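Local atomic coordinates of protein SSD1 (PDB entry 7AM1), a protein that binds the untranslated regions of mRNAs and represses their translation, as a non-enzymatic member of the RNase II family. Residues R554-T559 with T658-P663; V396-S401 with A447-V452; L780-G785 with A908-M913; T813-A818 with N861-F866. All coordinates share one frame; numbering follows the deposited sequence.

Contact 1 (R554-T559 with T658-P663); sequences RKVNST and THFTAP
Within the RNB domain, N557 on helix 544-568 binds the backbone of F660 and the hydroxyl of T661 in the loop before helix 668-681. The side chain of N557 leans into the loop, with CG anti to its own carbonyl carbon (chi1 -74°). Both ends of the amide are used. OD1 accepts the backbone N of F660 at 2.9 Å. That donor sits above the carbonyl plane, 45° out of it. On the other branch, ND2 donates to T661 OG1 at 3.1 Å, with the hydroxyl tilted 20° from the amide plane. ND2 also bonds Y657 OH, just before the loop segment. The two ends together fix the rotation of the amide. N557 CB rests against T658 O at 3.2 Å, and this buried carbonyl has no hydrogen-bond partner in the model. The preceding residue, V556, adds an apolar patch. Its CG1 meets F660 CD2 at 3.7 Å, approaching the ring obliquely. The same V556 methyl lies 3.8 Å from T661 CG2. The loop has further partners: F660 O bonds H673, and the H659 ring bonds Y636 and D529. HFTAP lies within the RNase II family signature, here wedged between helix 544-568, helix 668-681 and the sheet of the RNB domain.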
# COMPACT_ATOMS: atom_id res chain seq x y z
N ARG A 554 0.55 18.09 6.03
CA ARG A 554 -0.00 18.24 4.69
C ARG A 554 -0.06 19.71 4.30
O ARG A 554 0.24 20.08 3.16
CB ARG A 554 -1.39 17.61 4.61
CG ARG A 554 -1.37 16.08 4.55
CD ARG A 554 -2.76 15.48 4.69
NE ARG A 554 -2.73 14.03 4.50
CZ ARG A 554 -3.81 13.26 4.44
NH1 ARG A 554 -5.02 13.80 4.57
NH2 ARG A 554 -3.68 11.95 4.26
N LYS A 555 -0.43 20.57 5.25
CA LYS A 555 -0.42 22.00 5.00
C LYS A 555 1.00 22.50 4.76
O LYS A 555 1.26 23.26 3.83
CB LYS A 555 -1.07 22.74 6.17
CG LYS A 555 -1.09 24.26 6.02
CD LYS A 555 -1.96 24.70 4.85
CE LYS A 555 -1.71 26.15 4.49
NZ LYS A 555 -2.69 26.66 3.50
N VAL A 556 1.94 22.07 5.61
CA VAL A 556 3.33 22.48 5.44
C VAL A 556 3.84 22.08 4.06
O VAL A 556 4.42 22.89 3.33
CB VAL A 556 4.21 21.89 6.56
CG1 VAL A 556 5.68 22.12 6.26
CG2 VAL A 556 3.82 22.48 7.91
N ASN A 557 3.63 20.82 3.69
CA ASN A 557 4.08 20.36 2.37
C ASN A 557 3.43 21.17 1.26
O ASN A 557 4.07 21.46 0.24
CB ASN A 557 3.76 18.87 2.19
CG ASN A 557 4.67 17.97 2.99
OD1 ASN A 557 5.85 18.25 3.17
ND2 ASN A 557 4.12 16.85 3.45
N SER A 558 2.15 21.50 1.42
CA SER A 558 1.46 22.33 0.44
C SER A 558 2.13 23.69 0.31
O SER A 558 2.31 24.20 -0.80
CB SER A 558 -0.00 22.49 0.86
OG SER A 558 -0.68 23.40 0.01
N THR A 559 2.50 24.30 1.44
CA THR A 559 3.12 25.61 1.42
C THR A 559 4.47 25.57 0.73
O THR A 559 4.80 26.47 -0.06
CB THR A 559 3.27 26.13 2.86
OG1 THR A 559 1.96 26.34 3.42
CG2 THR A 559 4.07 27.42 2.91
N THR A 658 4.11 18.54 -2.57
CA THR A 658 5.42 17.91 -2.62
C THR A 658 5.70 17.29 -1.26
O THR A 658 4.83 17.30 -0.37
CB THR A 658 6.53 18.89 -3.02
OG1 THR A 658 7.73 18.15 -3.27
CG2 THR A 658 6.79 19.92 -1.93
N HIS A 659 6.91 16.78 -1.08
CA HIS A 659 7.31 16.13 0.15
C HIS A 659 8.50 16.86 0.76
O HIS A 659 9.58 16.92 0.15
CB HIS A 659 7.65 14.65 -0.09
CG HIS A 659 6.46 13.76 0.01
ND1 HIS A 659 6.53 12.40 -0.21
CD2 HIS A 659 5.16 14.02 0.31
CE1 HIS A 659 5.33 11.86 -0.06
NE2 HIS A 659 4.49 12.82 0.27
N PHE A 660 8.29 17.40 1.96
CA PHE A 660 9.26 18.22 2.67
C PHE A 660 9.42 17.82 4.13
O PHE A 660 10.48 18.09 4.70
CB PHE A 660 8.83 19.70 2.56
CG PHE A 660 9.45 20.62 3.59
CD1 PHE A 660 10.63 21.30 3.32
CD2 PHE A 660 8.81 20.86 4.80
CE1 PHE A 660 11.18 22.17 4.25
CE2 PHE A 660 9.35 21.73 5.73
CZ PHE A 660 10.54 22.39 5.46
N THR A 661 8.44 17.13 4.73
CA THR A 661 8.34 16.98 6.17
C THR A 661 9.00 15.72 6.73
O THR A 661 8.91 15.49 7.94
CB THR A 661 6.85 16.98 6.60
OG1 THR A 661 6.09 16.11 5.74
CG2 THR A 661 6.26 18.39 6.57
N ALA A 662 9.66 14.90 5.91
CA ALA A 662 10.23 13.63 6.39
C ALA A 662 11.57 13.34 5.72
O ALA A 662 11.76 12.29 5.10
CB ALA A 662 9.24 12.49 6.16
N PRO A 663 12.54 14.25 5.86
CA PRO A 663 13.86 14.02 5.24
C PRO A 663 14.65 12.89 5.88
O PRO A 663 15.61 12.42 5.26
CB PRO A 663 14.57 15.37 5.43
CG PRO A 663 13.96 15.90 6.70
CD PRO A 663 12.50 15.52 6.61

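Contact 2 (V396-S401 with A447-V452); sequences VVDVTS and ATLSVV
The carboxylate of D398 and the isobutyl end of L449 cross at a slant, with OD2 3.4 Å from the CD2 methyl. D398 CG stands anti to the backbone N (chi1 -172°), beside the carbonyl carbon, and this sets it 3.8 Å from L449 CG. The two oxygens have charged partners beyond the pair. OD2 is in a salt bridge with R355, and OD1, whose place is less sure, is in one with K677. An alanine here would probably leave R355 without this counter-charge and open a gap beside L449 CD2. V396 and L449 put their side chains on the same face of the sheet, where H673 of helix 668-681 touches both. They form an antiparallel hydrogen-bonded pair. L449 N donates to V396 O at 2.7 Å, and V396 N donates back to L449 O at 2.9 Å. Strands 389-397 and 446-456 are neighbours in the mixed sheet of the RNB domain. V397 and T448 follow as a non-hydrogen-bonded pair whose side chains diverge. T448 CB lies close to V396 O, at 3.1 Å, while its OG1 bonds S470 on the next strand. Strand 389-397 then ends in an inverse gamma turn centred on D398. D398 N still reaches A447 O at 2.9 Å. D398 CB lies against the same carbonyl. The chain winds into a 3-10 segment, where S401 OG donates to D398 O at 2.6 Å. S401 OG also lies 4.1 Å from A447 CB.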
# COMPACT_ATOMS: atom_id res chain seq x y z
N VAL A 396 11.27 21.29 10.73
CA VAL A 396 11.76 20.03 10.18
C VAL A 396 13.28 20.02 10.25
O VAL A 396 13.93 21.03 9.94
CB VAL A 396 11.30 19.84 8.71
CG1 VAL A 396 11.87 18.55 8.15
CG2 VAL A 396 9.78 19.86 8.62
N VAL A 397 13.85 18.89 10.67
CA VAL A 397 15.30 18.75 10.71
C VAL A 397 15.89 19.13 9.36
O VAL A 397 15.44 18.66 8.31
CB VAL A 397 15.70 17.32 11.12
CG1 VAL A 397 17.20 17.13 10.98
CG2 VAL A 397 15.25 17.03 12.54
N ASP A 398 16.92 19.98 9.38
CA ASP A 398 17.59 20.44 8.17
C ASP A 398 18.71 19.45 7.82
O ASP A 398 19.90 19.72 7.98
CB ASP A 398 18.12 21.86 8.35
CG ASP A 398 18.66 22.47 7.07
OD1 ASP A 398 18.80 21.75 6.05
OD2 ASP A 398 18.94 23.69 7.07
N VAL A 399 18.27 18.27 7.36
CA VAL A 399 19.20 17.16 7.14
C VAL A 399 20.30 17.56 6.17
O VAL A 399 21.48 17.26 6.39
CB VAL A 399 18.44 15.92 6.64
CG1 VAL A 399 19.40 14.76 6.42
CG2 VAL A 399 17.35 15.51 7.62
N THR A 400 19.93 18.23 5.07
CA THR A 400 20.90 18.47 4.00
C THR A 400 21.97 19.48 4.41
O THR A 400 23.03 19.52 3.77
CB THR A 400 20.20 18.95 2.72
OG1 THR A 400 19.56 20.21 2.93
CG2 THR A 400 19.16 17.92 2.25
N SER A 401 21.73 20.29 5.44
CA SER A 401 22.79 21.12 5.97
C SER A 401 23.90 20.30 6.62
O SER A 401 24.94 20.87 6.96
CB SER A 401 22.23 22.13 6.98
OG SER A 401 21.86 21.49 8.19
N ALA A 447 19.59 22.40 13.79
CA ALA A 447 19.29 23.19 12.60
C ALA A 447 18.04 22.63 11.93
O ALA A 447 17.91 21.41 11.76
CB ALA A 447 20.47 23.15 11.63
N THR A 448 17.13 23.52 11.55
CA THR A 448 15.84 23.11 11.02
C THR A 448 15.45 24.01 9.86
O THR A 448 16.06 25.05 9.62
CB THR A 448 14.75 23.13 12.11
OG1 THR A 448 14.83 24.37 12.84
CG2 THR A 448 14.91 21.97 13.08
N LEU A 449 14.45 23.56 9.10
CA LEU A 449 13.74 24.38 8.14
C LEU A 449 12.32 24.53 8.65
O LEU A 449 11.67 23.54 8.98
CB LEU A 449 13.75 23.75 6.74
CG LEU A 449 15.11 23.52 6.07
CD1 LEU A 449 14.94 22.88 4.68
CD2 LEU A 449 15.89 24.82 5.95
N SER A 450 11.84 25.77 8.75
CA SER A 450 10.59 26.04 9.43
C SER A 450 9.58 26.71 8.51
O SER A 450 9.95 27.52 7.65
CB SER A 450 10.81 26.93 10.66
OG SER A 450 11.67 26.29 11.60
N VAL A 451 8.32 26.35 8.70
CA VAL A 451 7.18 27.04 8.11
C VAL A 451 6.32 27.56 9.26
O VAL A 451 5.79 26.76 10.05
CB VAL A 451 6.37 26.13 7.17
CG1 VAL A 451 5.15 26.86 6.65
CG2 VAL A 451 7.24 25.63 6.03
N VAL A 452 6.21 28.88 9.38
CA VAL A 452 5.55 29.53 10.51
C VAL A 452 4.31 30.25 10.00
O VAL A 452 4.42 31.14 9.16
CB VAL A 452 6.50 30.50 11.24
CG1 VAL A 452 5.80 31.15 12.42
CG2 VAL A 452 7.75 29.76 11.68

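Contact 3 (L780-G785 with A908-M913); sequences LHWQPG and ALNPFM
The indole of W782 carries N910 and P911 over one face, and has A908 CB in its plane at the edge. N910 CA makes a CH-pi contact with the six-membered ring, 3.7 Å from its centroid and 11° off the normal. P911 CD does the same over the five-membered ring, also 3.7 Å from the centroid. The amide of N910 lies over the same face, its plane 21° from that of the indole and its OD1 offset toward the rim. N910 CG is 3.2 Å from W782 CE3. F912 meets the tryptophan obliquely, its CD2 3.9 Å from W782 CB, and W782 CD1 lies in plane at the edge of the phenyl ring. N910 CG is anti to the backbone N (chi1 -175°). Its OD1 accepts F912 N at 2.8 Å, from above the carbonyl plane. This is an Asx turn, set within a type I beta turn from N910 to M913. Strand 777-782 belongs to the OB-clan C-terminal region of the DIS3L2 type, and the turn follows strand 903-908. An alanine in place of W782 would probably open a gap under N910 and P911 and leave Q881, the partner of the indole NE1, without its donor. N910 ND2 donates to Q783 O at 3.0 Å, with that oxygen in the amide plane, and also bonds V786 O. The amide is thus gripped at both ends. Further on, G785 N donates to F912 O at 2.6 Å. G785 has a positive phi, a backbone shape that glycine adopts easily.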
# COMPACT_ATOMS: atom_id res chain seq x y z
N LEU A 780 -27.30 -18.98 -2.48
CA LEU A 780 -26.57 -20.23 -2.34
C LEU A 780 -27.54 -21.34 -1.96
O LEU A 780 -28.33 -21.19 -1.03
CB LEU A 780 -25.48 -20.09 -1.27
CG LEU A 780 -24.50 -18.92 -1.40
CD1 LEU A 780 -23.55 -18.87 -0.21
CD2 LEU A 780 -23.71 -19.01 -2.70
N HIS A 781 -27.48 -22.45 -2.69
CA HIS A 781 -28.27 -23.64 -2.37
C HIS A 781 -27.33 -24.62 -1.68
O HIS A 781 -26.53 -25.29 -2.33
CB HIS A 781 -28.92 -24.23 -3.61
CG HIS A 781 -29.97 -23.35 -4.21
ND1 HIS A 781 -31.15 -23.85 -4.74
CD2 HIS A 781 -30.02 -22.01 -4.38
CE1 HIS A 781 -31.88 -22.84 -5.20
NE2 HIS A 781 -31.21 -21.72 -4.99
N TRP A 782 -27.43 -24.69 -0.36
CA TRP A 782 -26.48 -25.46 0.43
C TRP A 782 -26.82 -26.94 0.45
O TRP A 782 -27.98 -27.34 0.36
CB TRP A 782 -26.44 -24.95 1.87
CG TRP A 782 -25.77 -23.62 2.05
CD1 TRP A 782 -26.36 -22.39 2.01
CD2 TRP A 782 -24.39 -23.40 2.31
NE1 TRP A 782 -25.42 -21.41 2.23
CE2 TRP A 782 -24.20 -22.01 2.42
CE3 TRP A 782 -23.28 -24.24 2.47
CZ2 TRP A 782 -22.96 -21.44 2.67
CZ3 TRP A 782 -22.05 -23.68 2.72
CH2 TRP A 782 -21.90 -22.29 2.82
N GLN A 783 -25.78 -27.76 0.61
CA GLN A 783 -25.97 -29.15 0.99
C GLN A 783 -26.29 -29.21 2.47
O GLN A 783 -25.44 -28.83 3.29
CB GLN A 783 -24.72 -29.96 0.71
CG GLN A 783 -24.25 -29.97 -0.73
CD GLN A 783 -22.95 -30.72 -0.89
OE1 GLN A 783 -22.62 -31.60 -0.09
NE2 GLN A 783 -22.17 -30.35 -1.90
N PRO A 784 -27.48 -29.65 2.87
CA PRO A 784 -27.81 -29.63 4.30
C PRO A 784 -26.85 -30.51 5.10
O PRO A 784 -26.45 -31.58 4.66
CB PRO A 784 -29.25 -30.17 4.34
CG PRO A 784 -29.40 -30.97 3.09
CD PRO A 784 -28.56 -30.25 2.07
N GLY A 785 -26.47 -30.01 6.28
CA GLY A 785 -25.69 -30.79 7.22
C GLY A 785 -24.21 -30.88 6.96
O GLY A 785 -23.50 -31.51 7.75
N ALA A 908 -17.92 -19.09 3.64
CA ALA A 908 -19.16 -18.86 4.35
C ALA A 908 -19.49 -20.06 5.23
O ALA A 908 -19.32 -21.21 4.84
CB ALA A 908 -20.31 -18.62 3.38
N LEU A 909 -19.96 -19.76 6.44
CA LEU A 909 -20.52 -20.78 7.32
C LEU A 909 -21.78 -21.34 6.68
O LEU A 909 -22.61 -20.60 6.14
CB LEU A 909 -20.84 -20.16 8.68
CG LEU A 909 -21.33 -21.06 9.81
CD1 LEU A 909 -20.21 -21.96 10.30
CD2 LEU A 909 -21.90 -20.24 10.97
N ASN A 910 -21.91 -22.66 6.70
CA ASN A 910 -23.14 -23.29 6.22
C ASN A 910 -24.24 -23.11 7.25
O ASN A 910 -24.21 -23.74 8.31
CB ASN A 910 -22.91 -24.78 5.93
CG ASN A 910 -24.13 -25.45 5.32
OD1 ASN A 910 -25.23 -24.89 5.31
ND2 ASN A 910 -23.95 -26.67 4.82
N PRO A 911 -25.26 -22.29 6.97
CA PRO A 911 -26.32 -22.10 7.96
C PRO A 911 -27.21 -23.32 8.12
O PRO A 911 -27.99 -23.36 9.08
CB PRO A 911 -27.11 -20.90 7.42
CG PRO A 911 -26.90 -20.95 5.96
CD PRO A 911 -25.53 -21.55 5.72
N PHE A 912 -27.13 -24.30 7.22
CA PHE A 912 -27.92 -25.52 7.34
C PHE A 912 -27.08 -26.70 7.81
O PHE A 912 -27.33 -27.84 7.42
CB PHE A 912 -28.58 -25.85 6.00
CG PHE A 912 -29.46 -24.76 5.48
CD1 PHE A 912 -30.77 -24.65 5.92
CD2 PHE A 912 -28.97 -23.85 4.56
CE1 PHE A 912 -31.58 -23.64 5.44
CE2 PHE A 912 -29.78 -22.85 4.08
CZ PHE A 912 -31.08 -22.74 4.52
N MET A 913 -26.10 -26.44 8.67
CA MET A 913 -25.34 -27.48 9.34
C MET A 913 -26.08 -27.91 10.61
O MET A 913 -26.86 -27.14 11.18
CB MET A 913 -23.93 -27.00 9.68
CG MET A 913 -23.89 -25.80 10.62
SD MET A 913 -22.21 -25.25 10.98
CE MET A 913 -21.58 -26.73 11.79

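Contact 4 (T813-A818 with N861-F866); sequences TAAEIA and NALEKF
The backbone N of E864 donates to N861 OD1 at 2.6 Å, an N-cap bond at the start of helix 862-867. Helix 814-827 begins likewise, with T813 OG1 accepting E816 N, but that bond is weak. Between the two helices the contact is apolar. A818 is at its centre. Its CB lies 3.7 Å from A862 CB and 3.6 Å from the backbone N of L863. A862 CB in turn presses on the backbone of A818, 3.5 Å from its C atom. The axes of the short helical segments 814-818 and 862-866 come within 8.6 Å, with 94° between their directions. Small alanine side chains on both sides are consistent with this close approach. The helices lie in the C-terminal part of the chain, where I817, A818 and F866 pack on the sheet with strands 732-741 and 888-896. L863, with CG anti to its backbone N (chi1 -178°), meets the first turn of helix 814-827. Its CD1 meets A814 CB at 4.0 Å, and CD2 meets A815 CB at 4.2 Å. F866 brings CD2 to A818 CB at 3.8 Å, and the methyl approaches the ring obliquely. L733 of strand 732-741 touches both A818 and F866.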
# COMPACT_ATOMS: atom_id res chain seq x y z
N THR A 813 -14.52 -28.51 13.61
CA THR A 813 -15.87 -28.19 13.17
C THR A 813 -16.21 -26.74 13.51
O THR A 813 -15.62 -26.13 14.41
CB THR A 813 -16.90 -29.09 13.86
OG1 THR A 813 -16.95 -28.74 15.25
CG2 THR A 813 -16.55 -30.57 13.71
N ALA A 814 -17.19 -26.18 12.80
CA ALA A 814 -17.62 -24.81 13.06
C ALA A 814 -18.09 -24.64 14.50
O ALA A 814 -17.84 -23.60 15.13
CB ALA A 814 -18.73 -24.41 12.08
N ALA A 815 -18.80 -25.64 15.03
CA ALA A 815 -19.31 -25.55 16.39
C ALA A 815 -18.18 -25.36 17.39
O ALA A 815 -18.30 -24.57 18.33
CB ALA A 815 -20.13 -26.79 16.73
N GLU A 816 -17.07 -26.08 17.21
CA GLU A 816 -15.95 -25.95 18.14
C GLU A 816 -15.39 -24.53 18.12
O GLU A 816 -15.05 -23.97 19.17
CB GLU A 816 -14.86 -26.97 17.80
CG GLU A 816 -15.25 -28.42 18.05
N ILE A 817 -15.28 -23.93 16.93
CA ILE A 817 -14.76 -22.56 16.81
C ILE A 817 -15.68 -21.58 17.50
O ILE A 817 -15.24 -20.66 18.21
CB ILE A 817 -14.60 -22.17 15.33
CG1 ILE A 817 -13.66 -23.11 14.61
CG2 ILE A 817 -14.09 -20.73 15.21
CD1 ILE A 817 -14.04 -23.27 13.17
N ALA A 818 -16.99 -21.71 17.26
CA ALA A 818 -17.95 -20.79 17.84
C ALA A 818 -17.90 -20.83 19.36
O ALA A 818 -17.89 -19.79 20.02
CB ALA A 818 -19.36 -21.12 17.33
N ASN A 861 -27.05 -22.16 21.55
CA ASN A 861 -25.66 -22.57 21.51
C ASN A 861 -24.85 -21.58 20.67
O ASN A 861 -25.40 -20.77 19.92
CB ASN A 861 -25.56 -24.03 21.04
CG ASN A 861 -25.24 -24.18 19.57
OD1 ASN A 861 -25.61 -23.36 18.74
ND2 ASN A 861 -24.55 -25.27 19.24
N ALA A 862 -23.53 -21.62 20.85
CA ALA A 862 -22.65 -20.65 20.19
C ALA A 862 -22.87 -20.63 18.68
O ALA A 862 -23.03 -19.56 18.08
CB ALA A 862 -21.19 -20.96 20.53
N LEU A 863 -22.87 -21.80 18.06
CA LEU A 863 -23.05 -21.87 16.61
C LEU A 863 -24.37 -21.23 16.19
O LEU A 863 -24.42 -20.50 15.19
CB LEU A 863 -22.98 -23.33 16.15
CG LEU A 863 -23.11 -23.58 14.65
CD1 LEU A 863 -21.93 -22.97 13.90
CD2 LEU A 863 -23.18 -25.07 14.40
N GLU A 864 -25.45 -21.48 16.94
CA GLU A 864 -26.74 -20.91 16.58
C GLU A 864 -26.71 -19.39 16.59
O GLU A 864 -27.38 -18.75 15.78
CB GLU A 864 -27.83 -21.41 17.54
CG GLU A 864 -28.33 -22.82 17.25
CD GLU A 864 -29.09 -22.91 15.94
OE1 GLU A 864 -29.42 -21.85 15.36
OE2 GLU A 864 -29.37 -24.04 15.48
N LYS A 865 -25.93 -18.79 17.50
CA LYS A 865 -25.79 -17.34 17.51
C LYS A 865 -25.24 -16.82 16.19
O LYS A 865 -25.72 -15.81 15.67
CB LYS A 865 -24.87 -16.92 18.66
CG LYS A 865 -25.61 -16.50 19.93
CD LYS A 865 -24.84 -16.87 21.19
N PHE A 866 -24.25 -17.52 15.62
CA PHE A 866 -23.74 -17.13 14.31
C PHE A 866 -24.77 -17.38 13.22
O PHE A 866 -24.98 -16.53 12.34
CB PHE A 866 -22.45 -17.88 13.99
CG PHE A 866 -21.23 -17.33 14.68
CD1 PHE A 866 -20.54 -16.26 14.14
CD2 PHE A 866 -20.76 -17.91 15.84
CE1 PHE A 866 -19.41 -15.77 14.76
CE2 PHE A 866 -19.62 -17.41 16.47
CZ PHE A 866 -18.95 -16.35 15.93

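In the fold
Contacts 1 and 2 share the RNB domain and touch: F660 and P663 of the loop pack on V396 of the sheet. Both are buried. Contact 1 joins helix to loop through one asparagine amide, while contact 2 joins strand to strand through backbone bonds and ends at a salt-bridged acid. Contacts 3 and 4 lie on the opposite side of the chain's centre, with centres more than 50 Å from those of the first pair. Contact 4 is nested in the loop that contact 3 closes, and L909 and M913 pack on A814 and L863. Contact 3 is partly exposed and mixes CH-pi contacts on a tryptophan with polar bonds; contact 4 is buried and apolar.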